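Local structure of methylated-DNA--protein-cysteine methyltransferase (Thermococcus kodakarensis, 1MGT) at residues L2-F7 and T35-I40; I16-S21 and D62-V67; Q25-A30 and N133-V138. The protein repairs O6-methylguanine and O4-methylthymine in DNA by transferring the methyl group to one of its own cysteines, a suicide reaction that inactivates it. All coordinates share one frame; numbering follows the deposited sequence.

Contact 1 (L2-F7 and T35-I40); sequences LSVEKF and TLMKRI. With SO4 (sulfate ion), chain C.
Leu36 meets Val4 tip to tip, the first contact that segment 35-40, on helix 33-49, makes with segment 2-7, on edge strand 2-9 of the three-stranded antiparallel sheet. This is helix-on-sheet packing within the N-terminal, RNase H-clan part of the protein. On the same strand the extended Lys6 takes no part in it; its NZ binds O1 of a sulfate ion, probably from the crystallisation liquor, at 2.6 Å, and Arg8 is a second ligand of that ion. The two short segments run roughly antiparallel, at 150°, with axes 11.1 Å apart, so the gap is bridged by side chains alone and no hydrogen bond crosses it. Leu36 has CG anti to the backbone N (chi1 175°), and its CD2 lies 3.6 Å from Val4 CG1. The same methyl also reaches Val4 CG2, at 3.9 Å, so it rests against both branches of the valine. Met37 follows on the helix. Its chain is bent at chi2 and chi3 (both -53°), which folds it back so that SD faces Val4 CG2 and CE arrives 4.2 Å from Leu2 CD2. One atom of this thioether thus serves each strand residue. Arg39, which does not reach the strand, bonds the carbonyl O of Phe29 through NH1 and pairs with Glu159 on helix 157-166. One turn beyond Leu36, and joined to it by the bond from Ile40 N to Leu36 O, Ile40 also points toward the strand, and both residues touch Ala28. Ile40 crosses Leu2 obliquely, and its two methyls share one partner: Leu2 CD1 is 4.0 Å from Ile40 CD1 and 4.2 Å from Ile40 CG2.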
ATOM      1  N   LEU A   2       9.465   5.619 -12.810  1.00 11.14           N
ATOM      2  CA  LEU A   2       9.688   5.319 -11.388  1.00 11.27           C
ATOM      3  C   LEU A   2      10.304   6.499 -10.677  1.00 12.79           C
ATOM      4  O   LEU A   2      11.250   7.160 -11.162  1.00 11.95           O
ATOM      5  CB  LEU A   2      10.644   4.104 -11.325  1.00 13.34           C
ATOM      6  CG  LEU A   2      11.184   3.751  -9.924  1.00 14.27           C
ATOM      7  CD1 LEU A   2      10.051   3.247  -9.037  1.00 14.68           C
ATOM      8  CD2 LEU A   2      12.240   2.667 -10.026  1.00 15.49           C
ATOM      9  N   SER A   3       9.818   6.811  -9.471  1.00  9.73           N
ATOM     10  CA  SER A   3      10.330   7.872  -8.653  1.00 12.92           C
ATOM     11  C   SER A   3      10.683   7.241  -7.289  1.00 14.52           C
ATOM     12  O   SER A   3       9.838   6.496  -6.783  1.00 13.54           O
ATOM     13  CB  SER A   3       9.386   9.039  -8.389  1.00 14.91           C
ATOM     14  OG  SER A   3       9.050   9.701  -9.580  1.00 19.59           O
ATOM     15  N   VAL A   4      11.873   7.530  -6.811  1.00 14.02           N
ATOM     16  CA  VAL A   4      12.334   6.969  -5.529  1.00 15.72           C
ATOM     17  C   VAL A   4      12.827   8.100  -4.641  1.00 16.87           C
ATOM     18  O   VAL A   4      13.595   8.954  -5.101  1.00 15.51           O
ATOM     19  CB  VAL A   4      13.436   5.932  -5.753  1.00 17.81           C
ATOM     20  CG1 VAL A   4      14.135   5.528  -4.464  1.00 20.08           C
ATOM     21  CG2 VAL A   4      12.869   4.664  -6.413  1.00 17.86           C
ATOM     22  N   GLU A   5      12.403   8.109  -3.359  1.00 14.50           N
ATOM     23  CA  GLU A   5      12.860   9.180  -2.480  1.00 15.56           C
ATOM     24  C   GLU A   5      12.982   8.649  -1.049  1.00 15.89           C
ATOM     25  O   GLU A   5      12.265   7.732  -0.655  1.00 13.74           O
ATOM     26  CB  GLU A   5      11.897  10.370  -2.531  1.00 17.43           C
ATOM     27  CG  GLU A   5      12.329  11.538  -1.689  1.00 22.59           C
ATOM     28  CD  GLU A   5      11.538  12.807  -1.878  1.00 26.39           C
ATOM     29  OE1 GLU A   5      10.685  12.887  -2.781  1.00 28.87           O
ATOM     30  OE2 GLU A   5      11.769  13.747  -1.067  1.00 29.57           O
ATOM     31  N   LYS A   6      13.938   9.206  -0.325  1.00 14.27           N
ATOM     32  CA  LYS A   6      14.160   8.766   1.070  1.00 15.78           C
ATOM     33  C   LYS A   6      13.613   9.842   1.990  1.00 15.80           C
ATOM     34  O   LYS A   6      13.658  11.037   1.653  1.00 15.84           O
ATOM     35  CB  LYS A   6      15.650   8.564   1.218  1.00 19.60           C
ATOM     36  CG  LYS A   6      16.286   8.587   2.582  1.00 22.27           C
ATOM     37  CD  LYS A   6      17.802   8.635   2.384  1.00 25.97           C
ATOM     38  CE  LYS A   6      18.556   8.718   3.692  1.00 27.92           C
ATOM     39  NZ  LYS A   6      19.976   9.098   3.395  1.00 28.84           N
ATOM     40  N   PHE A   7      13.005   9.439   3.105  1.00 13.37           N
ATOM     41  CA  PHE A   7      12.443  10.387   4.056  1.00 14.14           C
ATOM     42  C   PHE A   7      12.898   9.984   5.460  1.00 15.34           C
ATOM     43  O   PHE A   7      13.091   8.795   5.739  1.00 16.92           O
ATOM     44  CB  PHE A   7      10.889  10.335   4.074  1.00 15.05           C
ATOM     45  CG  PHE A   7      10.318  10.725   2.720  1.00 14.84           C
ATOM     46  CD1 PHE A   7      10.102   9.769   1.748  1.00 14.09           C
ATOM     47  CD2 PHE A   7      10.055  12.055   2.455  1.00 14.49           C
ATOM     48  CE1 PHE A   7       9.590  10.161   0.509  1.00 15.35           C
ATOM     49  CE2 PHE A   7       9.558  12.444   1.222  1.00 16.35           C
ATOM     50  CZ  PHE A   7       9.334  11.477   0.246  1.00 14.27           C
ATOM     51  N   THR A  35      16.295  -3.068  -0.473  1.00 15.02           N
ATOM     52  CA  THR A  35      15.042  -3.789  -0.242  1.00 13.38           C
ATOM     53  C   THR A  35      13.935  -3.126  -1.050  1.00 11.90           C
ATOM     54  O   THR A  35      13.097  -3.826  -1.624  1.00 13.75           O
ATOM     55  CB  THR A  35      14.708  -3.814   1.265  1.00 15.10           C
ATOM     56  OG1 THR A  35      15.801  -4.543   1.900  1.00 15.87           O
ATOM     57  CG2 THR A  35      13.416  -4.579   1.508  1.00 14.09           C
ATOM     58  N   LEU A  36      13.946  -1.813  -1.114  1.00 11.43           N
ATOM     59  CA  LEU A  36      12.950  -1.089  -1.879  1.00 12.51           C
ATOM     60  C   LEU A  36      13.008  -1.542  -3.340  1.00 13.86           C
ATOM     61  O   LEU A  36      11.980  -1.841  -3.915  1.00 11.05           O
ATOM     62  CB  LEU A  36      13.179   0.432  -1.872  1.00 14.23           C
ATOM     63  CG  LEU A  36      12.186   1.184  -2.790  1.00 15.60           C
ATOM     64  CD1 LEU A  36      10.808   1.206  -2.107  1.00 17.44           C
ATOM     65  CD2 LEU A  36      12.609   2.590  -3.110  1.00 15.77           C
ATOM     66  N   MET A  37      14.232  -1.614  -3.898  1.00 13.78           N
ATOM     67  CA  MET A  37      14.320  -2.031  -5.312  1.00 14.72           C
ATOM     68  C   MET A  37      13.842  -3.432  -5.566  1.00 13.64           C
ATOM     69  O   MET A  37      13.220  -3.734  -6.615  1.00 12.36           O
ATOM     70  CB  MET A  37      15.730  -1.738  -5.827  1.00 17.06           C
ATOM     71  CG  MET A  37      16.000  -0.228  -5.927  1.00 19.51           C
ATOM     72  SD  MET A  37      14.807   0.715  -6.871  1.00 24.57           S
ATOM     73  CE  MET A  37      14.779  -0.210  -8.406  1.00 24.70           C
ATOM     74  N   LYS A  38      14.056  -4.365  -4.650  1.00 13.64           N
ATOM     75  CA  LYS A  38      13.571  -5.726  -4.814  1.00 14.71           C
ATOM     76  C   LYS A  38      12.038  -5.730  -4.799  1.00 14.13           C
ATOM     77  O   LYS A  38      11.405  -6.447  -5.576  1.00 12.32           O
ATOM     78  CB  LYS A  38      14.117  -6.598  -3.663  1.00 17.81           C
ATOM     79  CG  LYS A  38      13.638  -8.043  -3.781  1.00 24.39           C
ATOM     80  CD  LYS A  38      14.013  -8.851  -2.554  1.00 28.20           C
ATOM     81  CE  LYS A  38      12.842  -9.689  -2.054  1.00 31.18           C
ATOM     82  NZ  LYS A  38      12.385 -10.679  -3.064  1.00 33.51           N
ATOM     83  N   ARG A  39      11.432  -4.939  -3.913  1.00 12.32           N
ATOM     84  CA  ARG A  39       9.961  -4.875  -3.847  1.00 12.89           C
ATOM     85  C   ARG A  39       9.363  -4.216  -5.089  1.00 11.45           C
ATOM     86  O   ARG A  39       8.299  -4.641  -5.543  1.00  9.95           O
ATOM     87  CB  ARG A  39       9.497  -4.127  -2.580  1.00 11.21           C
ATOM     88  CG  ARG A  39       9.888  -4.958  -1.342  1.00 14.17           C
ATOM     89  CD  ARG A  39       9.423  -4.197  -0.049  1.00 14.18           C
ATOM     90  NE  ARG A  39       9.813  -5.129   1.042  1.00 14.84           N
ATOM     91  CZ  ARG A  39       9.935  -4.788   2.316  1.00 15.43           C
ATOM     92  NH1 ARG A  39       9.708  -3.548   2.725  1.00 13.35           N
ATOM     93  NH2 ARG A  39      10.299  -5.755   3.169  1.00 15.15           N
ATOM     94  N   ILE A  40      10.056  -3.224  -5.628  1.00 10.49           N
ATOM     95  CA  ILE A  40       9.610  -2.537  -6.848  1.00 10.18           C
ATOM     96  C   ILE A  40       9.619  -3.532  -7.988  1.00 11.11           C
ATOM     97  O   ILE A  40       8.680  -3.614  -8.793  1.00 10.31           O
ATOM     98  CB  ILE A  40      10.486  -1.295  -7.119  1.00 11.54           C
ATOM     99  CG1 ILE A  40      10.043  -0.104  -6.264  1.00 11.55           C
ATOM    100  CG2 ILE A  40      10.472  -0.906  -8.604  1.00 11.21           C
ATOM    101  CD1 ILE A  40       8.643   0.408  -6.630  1.00 13.67           C
TER
HETATM  102  S   SO4 C 302      21.411   7.886   6.489  1.00 37.85           S
HETATM  103  O1  SO4 C 302      21.319   9.105   5.647  1.00 38.76           O
HETATM  104  O2  SO4 C 302      22.852   7.601   6.809  1.00 40.30           O
HETATM  105  O3  SO4 C 302      20.832   6.700   5.795  1.00 40.43           O
HETATM  106  O4  SO4 C 302      20.671   8.085   7.784  1.00 39.23           O

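Contact 2 (I16-S21 and D62-V67); sequences IGVIFS and DYPEKV
Tyr63 O accepts the backbone N-H of Val67 at 2.9 Å, a helical bond between two residues one turn apart, whose side chains both point toward strand 12-20. One residue earlier, Asp62 O receives Lys66 N, while the Lys66 NZ to Asp62 OD1 ion pair is long. Facing this turn, the strand offers alternate residues, Ile16, Val18 and Phe20. Ile16 CG2 packs 4.1 Å from Val67 CG1, and its CD1 passes Pro64 O. Val18 crosses Tyr63 at about a right angle. With CG1 anti to the backbone N (chi1 -179°), it sets that methyl 3.7 Å from Tyr63 CB, while Val18 CG2 lies 4.1 Å from both Pro64 CG and Val67 CG2. Helix 63-71 here covers the face of the antiparallel sheet opposite helix 33-49, over its central strand; the segment axes are 8.0 Å apart at 122°. Pro64 sits in the first helical turn, where its missing N-H costs no helical bond, and its ring also touches Ser3 and Glu5 of the edge strand. Phe20 takes the crowded position between backbone N and carbonyl carbon, and one face of its ring receives Tyr63 CD1, 3.8 Å above the plane and offset toward the rim. The rings meet obliquely, with planes at 59° and centroids 5.4 Å apart. An alanine here, keeping only CB against Tyr63 CD1 and CE1, would probably open a gap where the phenyl face lay and leave the Tyr63 ring freer to turn. Tyr63 N is held in turn by Ser61 OG, and the Phe20 side chain also touches Ser61.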
ATOM      1  N   ILE A  16      10.616   5.376  -0.312  1.00 10.91           N
ATOM      2  CA  ILE A  16       9.329   5.161  -0.978  1.00 10.95           C
ATOM      3  C   ILE A  16       9.560   5.171  -2.503  1.00 12.61           C
ATOM      4  O   ILE A  16      10.262   6.062  -2.978  1.00 13.23           O
ATOM      5  CB  ILE A  16       8.318   6.234  -0.569  1.00 12.07           C
ATOM      6  CG1 ILE A  16       7.939   6.095   0.930  1.00 12.42           C
ATOM      7  CG2 ILE A  16       7.040   6.148  -1.398  1.00 12.29           C
ATOM      8  CD1 ILE A  16       7.106   7.290   1.412  1.00 12.29           C
ATOM      9  N   GLY A  17       8.966   4.194  -3.192  1.00 11.46           N
ATOM     10  CA  GLY A  17       9.143   4.129  -4.655  1.00 10.40           C
ATOM     11  C   GLY A  17       7.742   4.160  -5.267  1.00 11.23           C
ATOM     12  O   GLY A  17       6.849   3.512  -4.713  1.00 11.52           O
ATOM     13  N   VAL A  18       7.528   4.919  -6.324  1.00  9.51           N
ATOM     14  CA  VAL A  18       6.227   5.006  -6.966  1.00  9.64           C
ATOM     15  C   VAL A  18       6.384   4.756  -8.486  1.00 11.21           C
ATOM     16  O   VAL A  18       7.215   5.415  -9.111  1.00 12.04           O
ATOM     17  CB  VAL A  18       5.568   6.382  -6.763  1.00  9.91           C
ATOM     18  CG1 VAL A  18       4.182   6.414  -7.428  1.00 10.92           C
ATOM     19  CG2 VAL A  18       5.400   6.723  -5.273  1.00 10.65           C
ATOM     20  N   ILE A  19       5.668   3.769  -8.962  1.00 10.86           N
ATOM     21  CA  ILE A  19       5.664   3.447 -10.397  1.00 10.47           C
ATOM     22  C   ILE A  19       4.473   4.227 -10.929  1.00 12.38           C
ATOM     23  O   ILE A  19       3.364   4.144 -10.353  1.00 10.50           O
ATOM     24  CB  ILE A  19       5.469   1.957 -10.640  1.00 10.08           C
ATOM     25  CG1 ILE A  19       6.573   1.141  -9.926  1.00 11.07           C
ATOM     26  CG2 ILE A  19       5.424   1.707 -12.142  1.00 11.53           C
ATOM     27  CD1 ILE A  19       6.386  -0.371 -10.095  1.00 13.08           C
ATOM     28  N   PHE A  20       4.641   5.014 -11.989  1.00 10.51           N
ATOM     29  CA  PHE A  20       3.500   5.790 -12.465  1.00  9.70           C
ATOM     30  C   PHE A  20       3.604   6.042 -13.972  1.00 13.52           C
ATOM     31  O   PHE A  20       4.692   5.940 -14.543  1.00 11.38           O
ATOM     32  CB  PHE A  20       3.444   7.160 -11.776  1.00 12.41           C
ATOM     33  CG  PHE A  20       4.630   8.054 -12.024  1.00 14.19           C
ATOM     34  CD1 PHE A  20       4.529   9.068 -12.988  1.00 17.01           C
ATOM     35  CD2 PHE A  20       5.801   7.910 -11.332  1.00 13.93           C
ATOM     36  CE1 PHE A  20       5.611   9.903 -13.234  1.00 17.33           C
ATOM     37  CE2 PHE A  20       6.890   8.732 -11.581  1.00 15.20           C
ATOM     38  CZ  PHE A  20       6.792   9.745 -12.530  1.00 15.64           C
ATOM     39  N   SER A  21       2.475   6.341 -14.544  1.00 13.80           N
ATOM     40  CA  SER A  21       2.369   6.640 -15.984  1.00 17.81           C
ATOM     41  C   SER A  21       1.090   7.462 -16.117  1.00 20.40           C
ATOM     42  O   SER A  21       0.046   6.847 -16.405  1.00 23.67           O
ATOM     43  CB  SER A  21       2.206   5.331 -16.749  1.00 21.42           C
ATOM     44  OG  SER A  21       2.118   5.585 -18.141  1.00 25.31           O
ATOM     45  N   ASP A  62       6.401  14.292  -7.734  1.00 19.94           N
ATOM     46  CA  ASP A  62       6.021  14.627  -6.363  1.00 21.30           C
ATOM     47  C   ASP A  62       5.241  13.477  -5.726  1.00 19.19           C
ATOM     48  O   ASP A  62       4.801  13.615  -4.583  1.00 18.53           O
ATOM     49  CB  ASP A  62       5.218  15.917  -6.306  1.00 24.82           C
ATOM     50  CG  ASP A  62       3.891  15.868  -6.990  1.00 27.80           C
ATOM     51  OD1 ASP A  62       3.075  16.814  -6.805  1.00 33.37           O
ATOM     52  OD2 ASP A  62       3.604  14.915  -7.743  1.00 31.03           O
ATOM     53  N   TYR A  63       5.111  12.345  -6.402  1.00 16.30           N
ATOM     54  CA  TYR A  63       4.376  11.207  -5.859  1.00 14.83           C
ATOM     55  C   TYR A  63       4.926  10.659  -4.564  1.00 14.24           C
ATOM     56  O   TYR A  63       4.151  10.441  -3.599  1.00 13.34           O
ATOM     57  CB  TYR A  63       4.185  10.116  -6.898  1.00 16.77           C
ATOM     58  CG  TYR A  63       3.053  10.388  -7.864  1.00 18.78           C
ATOM     59  CD1 TYR A  63       3.277  10.287  -9.230  1.00 19.81           C
ATOM     60  CD2 TYR A  63       1.784  10.728  -7.429  1.00 19.33           C
ATOM     61  CE1 TYR A  63       2.250  10.520 -10.135  1.00 22.92           C
ATOM     62  CE2 TYR A  63       0.761  10.968  -8.328  1.00 20.90           C
ATOM     63  CZ  TYR A  63       1.001  10.859  -9.668  1.00 22.05           C
ATOM     64  OH  TYR A  63      -0.008  11.096 -10.591  1.00 26.47           O
ATOM     65  N   PRO A  64       6.222  10.417  -4.448  1.00 13.61           N
ATOM     66  CA  PRO A  64       6.809   9.920  -3.214  1.00 14.21           C
ATOM     67  C   PRO A  64       6.474  10.837  -2.039  1.00 14.68           C
ATOM     68  O   PRO A  64       6.106  10.369  -0.951  1.00 15.18           O
ATOM     69  CB  PRO A  64       8.304   9.880  -3.494  1.00 13.83           C
ATOM     70  CG  PRO A  64       8.333   9.614  -5.004  1.00 13.70           C
ATOM     71  CD  PRO A  64       7.244  10.565  -5.517  1.00 12.99           C
ATOM     72  N   GLU A  65       6.579  12.145  -2.211  1.00 15.66           N
ATOM     73  CA  GLU A  65       6.259  13.071  -1.140  1.00 19.01           C
ATOM     74  C   GLU A  65       4.758  13.006  -0.808  1.00 16.71           C
ATOM     75  O   GLU A  65       4.416  13.137   0.359  1.00 17.84           O
ATOM     76  CB  GLU A  65       6.658  14.506  -1.462  1.00 22.81           C
ATOM     77  CG  GLU A  65       6.520  15.418  -0.230  1.00 29.41           C
ATOM     78  CD  GLU A  65       6.747  16.874  -0.557  1.00 33.80           C
ATOM     79  OE1 GLU A  65       6.740  17.710   0.379  1.00 37.53           O
ATOM     80  OE2 GLU A  65       6.938  17.212  -1.745  1.00 35.46           O
ATOM     81  N   LYS A  66       3.897  12.835  -1.794  1.00 15.00           N
ATOM     82  CA  LYS A  66       2.444  12.766  -1.486  1.00 16.79           C
ATOM     83  C   LYS A  66       2.161  11.515  -0.663  1.00 15.10           C
ATOM     84  O   LYS A  66       1.405  11.558   0.315  1.00 14.82           O
ATOM     85  CB  LYS A  66       1.617  12.751  -2.753  1.00 20.69           C
ATOM     86  CG  LYS A  66       1.537  14.097  -3.467  1.00 25.48           C
ATOM     87  CD  LYS A  66       0.745  13.876  -4.754  1.00 29.15           C
ATOM     88  CE  LYS A  66       0.538  15.176  -5.529  1.00 30.91           C
ATOM     89  NZ  LYS A  66      -0.104  14.820  -6.850  1.00 33.98           N
ATOM     90  N   VAL A  67       2.780  10.396  -1.032  1.00 12.39           N
ATOM     91  CA  VAL A  67       2.630   9.159  -0.287  1.00 12.09           C
ATOM     92  C   VAL A  67       3.150   9.363   1.140  1.00 12.44           C
ATOM     93  O   VAL A  67       2.510   8.936   2.099  1.00 13.17           O
ATOM     94  CB  VAL A  67       3.299   7.968  -0.955  1.00 11.14           C
ATOM     95  CG1 VAL A  67       3.232   6.725  -0.072  1.00  8.54           C
ATOM     96  CG2 VAL A  67       2.675   7.700  -2.326  1.00 11.77           C
TER

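Contact 3 (Q25-A30 and N133-V138); sequences QGIAFA and NPYPIV
Ile27 N donates to Pro134 O, 2.8 Å away, in a bond of 154° at the hydrogen that arrives nearly along the C=O axis. The same oxygen takes a CA-H contact from Gly26 CA at 3.4 Å. Around this bond Ile27 is enclosed: its CD1 is pressed 3.4 Å from Val138 CG2, tighter than usual, and its carbonyl O faces Pro136 CD at 3.1 Å. Next along, Phe29 CD2 lies 3.8 Å from Ile137 CD1, and the Phe29 ring has Pro136 CB at its edge. At the other end a water donates to Gln25 O and accepts from Tyr135 OH, which also bonds Phe86 N.

Further out, Asn133 OD1 receives Tyr135 N at 2.9 Å from above the carbonyl plane, an Asx turn, consistent with the asparagine hinge of this family. The Asn133 side chain touches Cys141, the inferred methyl acceptor, whose side chain is about 5 Å from that of Pro136. Gln25 and Gly26 form a classic beta bulge opposite Ile19 of the central strand. The loop thus joins edge strand 24-30 to the DNA-binding domain, with helix 63-71 touching Ile27 and Ile137, helix 33-49 touching Pro134, and helix 157-166 against Phe29.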
ATOM      1  N   GLN A  25       0.576   3.562 -10.640  1.00  9.36           N
ATOM      2  CA  GLN A  25       0.452   2.180 -10.995  1.00  9.31           C
ATOM      3  C   GLN A  25       0.902   1.273  -9.840  1.00  7.44           C
ATOM      4  O   GLN A  25       0.496   0.118  -9.753  1.00 10.02           O
ATOM      5  CB  GLN A  25       1.370   1.864 -12.213  1.00 11.21           C
ATOM      6  CG  GLN A  25       0.849   2.536 -13.498  1.00 13.88           C
ATOM      7  CD  GLN A  25       1.788   2.265 -14.670  1.00 14.70           C
ATOM      8  OE1 GLN A  25       2.958   2.607 -14.563  1.00 13.86           O
ATOM      9  NE2 GLN A  25       1.301   1.658 -15.752  1.00 15.87           N
ATOM     10  N   GLY A  26       1.820   1.793  -9.011  1.00  8.34           N
ATOM     11  CA  GLY A  26       2.277   0.909  -7.907  1.00  8.68           C
ATOM     12  C   GLY A  26       3.114   1.695  -6.926  1.00  9.88           C
ATOM     13  O   GLY A  26       3.746   2.712  -7.261  1.00 10.35           O
ATOM     14  N   ILE A  27       3.110   1.226  -5.673  1.00  7.66           N
ATOM     15  CA  ILE A  27       3.883   1.876  -4.620  1.00  9.80           C
ATOM     16  C   ILE A  27       4.586   0.800  -3.808  1.00  9.35           C
ATOM     17  O   ILE A  27       4.018  -0.279  -3.625  1.00 10.75           O
ATOM     18  CB  ILE A  27       2.942   2.594  -3.601  1.00 11.39           C
ATOM     19  CG1 ILE A  27       2.152   3.693  -4.293  1.00 13.59           C
ATOM     20  CG2 ILE A  27       3.738   3.133  -2.415  1.00 10.81           C
ATOM     21  CD1 ILE A  27       0.951   4.215  -3.515  1.00 14.65           C
ATOM     22  N   ALA A  28       5.820   1.090  -3.366  1.00 10.13           N
ATOM     23  CA  ALA A  28       6.533   0.152  -2.519  1.00  9.75           C
ATOM     24  C   ALA A  28       7.291   0.999  -1.473  1.00  9.86           C
ATOM     25  O   ALA A  28       7.549   2.167  -1.677  1.00 11.33           O
ATOM     26  CB  ALA A  28       7.522  -0.751  -3.229  1.00  9.66           C
ATOM     27  N   PHE A  29       7.649   0.364  -0.350  1.00 10.45           N
ATOM     28  CA  PHE A  29       8.404   1.117   0.653  1.00 11.88           C
ATOM     29  C   PHE A  29       9.278   0.118   1.418  1.00 11.53           C
ATOM     30  O   PHE A  29       9.005  -1.074   1.419  1.00 11.25           O
ATOM     31  CB  PHE A  29       7.582   1.948   1.590  1.00 12.83           C
ATOM     32  CG  PHE A  29       6.869   1.202   2.683  1.00 14.37           C
ATOM     33  CD1 PHE A  29       7.358   1.237   3.977  1.00 17.89           C
ATOM     34  CD2 PHE A  29       5.725   0.478   2.400  1.00 15.71           C
ATOM     35  CE1 PHE A  29       6.696   0.567   5.007  1.00 18.33           C
ATOM     36  CE2 PHE A  29       5.065  -0.192   3.428  1.00 17.88           C
ATOM     37  CZ  PHE A  29       5.561  -0.143   4.712  1.00 18.25           C
ATOM     38  N   ALA A  30      10.328   0.662   2.034  1.00 11.30           N
ATOM     39  CA  ALA A  30      11.227  -0.236   2.778  1.00 12.05           C
ATOM     40  C   ALA A  30      12.136   0.670   3.630  1.00 12.93           C
ATOM     41  O   ALA A  30      12.102   1.896   3.477  1.00 14.37           O
ATOM     42  CB  ALA A  30      12.078  -1.041   1.809  1.00 13.31           C
ATOM     43  N   ASN A 133      -2.153  -6.174  -2.962  1.00 11.38           N
ATOM     44  CA  ASN A 133      -2.328  -4.736  -3.043  1.00 10.44           C
ATOM     45  C   ASN A 133      -1.104  -4.053  -3.635  1.00  8.35           C
ATOM     46  O   ASN A 133      -0.028  -4.094  -3.044  1.00  8.95           O
ATOM     47  CB  ASN A 133      -2.583  -4.228  -1.599  1.00 10.01           C
ATOM     48  CG  ASN A 133      -2.736  -2.727  -1.525  1.00 10.21           C
ATOM     49  OD1 ASN A 133      -3.079  -2.090  -2.515  1.00  9.99           O
ATOM     50  ND2 ASN A 133      -2.503  -2.187  -0.327  1.00  9.91           N
ATOM     51  N   PRO A 134      -1.259  -3.382  -4.770  1.00  9.56           N
ATOM     52  CA  PRO A 134      -0.137  -2.678  -5.384  1.00 10.17           C
ATOM     53  C   PRO A 134       0.042  -1.300  -4.810  1.00 10.21           C
ATOM     54  O   PRO A 134       0.938  -0.531  -5.160  1.00 10.06           O
ATOM     55  CB  PRO A 134      -0.566  -2.629  -6.866  1.00  9.93           C
ATOM     56  CG  PRO A 134      -2.045  -2.531  -6.824  1.00 12.67           C
ATOM     57  CD  PRO A 134      -2.476  -3.296  -5.597  1.00 10.00           C
ATOM     58  N   TYR A 135      -0.832  -0.875  -3.847  1.00  8.40           N
ATOM     59  CA  TYR A 135      -0.779   0.415  -3.252  1.00  8.48           C
ATOM     60  C   TYR A 135      -0.670   0.437  -1.711  1.00  8.66           C
ATOM     61  O   TYR A 135      -1.557   1.034  -1.060  1.00  9.96           O
ATOM     62  CB  TYR A 135      -2.064   1.205  -3.612  1.00  8.64           C
ATOM     63  CG  TYR A 135      -2.463   1.155  -5.080  1.00 10.94           C
ATOM     64  CD1 TYR A 135      -3.739   0.731  -5.424  1.00 10.85           C
ATOM     65  CD2 TYR A 135      -1.591   1.552  -6.085  1.00  9.58           C
ATOM     66  CE1 TYR A 135      -4.140   0.699  -6.750  1.00 12.32           C
ATOM     67  CE2 TYR A 135      -1.984   1.507  -7.422  1.00 10.28           C
ATOM     68  CZ  TYR A 135      -3.249   1.077  -7.743  1.00 11.61           C
ATOM     69  OH  TYR A 135      -3.677   1.029  -9.061  1.00 14.79           O
ATOM     70  N   PRO A 136       0.362  -0.115  -1.166  1.00  9.85           N
ATOM     71  CA  PRO A 136       0.580  -0.087   0.297  1.00 10.65           C
ATOM     72  C   PRO A 136       0.663   1.359   0.736  1.00 11.06           C
ATOM     73  O   PRO A 136       0.923   2.316  -0.029  1.00  9.44           O
ATOM     74  CB  PRO A 136       1.866  -0.826   0.518  1.00 12.39           C
ATOM     75  CG  PRO A 136       2.593  -0.750  -0.788  1.00 12.30           C
ATOM     76  CD  PRO A 136       1.505  -0.809  -1.832  1.00  9.61           C
ATOM     77  N   ILE A 137       0.416   1.590   2.032  1.00  9.48           N
ATOM     78  CA  ILE A 137       0.381   2.877   2.667  1.00 11.23           C
ATOM     79  C   ILE A 137      -0.924   3.607   2.354  1.00 13.21           C
ATOM     80  O   ILE A 137      -1.757   3.828   3.251  1.00 14.93           O
ATOM     81  CB  ILE A 137       1.565   3.820   2.438  1.00 11.73           C
ATOM     82  CG1 ILE A 137       2.893   3.127   2.799  1.00 12.55           C
ATOM     83  CG2 ILE A 137       1.408   5.120   3.253  1.00 10.85           C
ATOM     84  CD1 ILE A 137       4.093   3.895   2.252  1.00 16.73           C
ATOM     85  N   VAL A 138      -1.150   3.977   1.112  1.00 11.26           N
ATOM     86  CA  VAL A 138      -2.346   4.706   0.712  1.00 12.29           C
ATOM     87  C   VAL A 138      -3.580   3.822   0.865  1.00 13.33           C
ATOM     88  O   VAL A 138      -4.563   4.355   1.415  1.00 14.57           O
ATOM     89  CB  VAL A 138      -2.181   5.332  -0.668  1.00 12.83           C
ATOM     90  CG1 VAL A 138      -0.918   6.226  -0.646  1.00 12.68           C
ATOM     91  CG2 VAL A 138      -1.987   4.272  -1.727  1.00 15.08           C
TER
HETATM   92  O   HOH W   1      -2.038  -0.036 -10.775  1.00 11.80           O

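How the contacts relate
The three contacts use the three strands of one antiparallel sheet, in chain order: contact 1 on strand 2-9, contact 2 on the central strand 12-20, contact 3 on strand 24-30. Their centres lie 9 to 10 Å apart, and every pair crosses along the chain because their segments alternate. Backbone hydrogen bonds join the strands: Ser3 O to Val18 N at 2.8 Å, and Ile19 N to Gly26 O at 2.8 Å. Contacts 1 and 2 thus sandwich the sheet between two helices, all within the N-terminal part of the protein. Contact 3 instead joins that sheet's edge to the DNA-binding domain, bringing the N-terminal part up to the active-site loop.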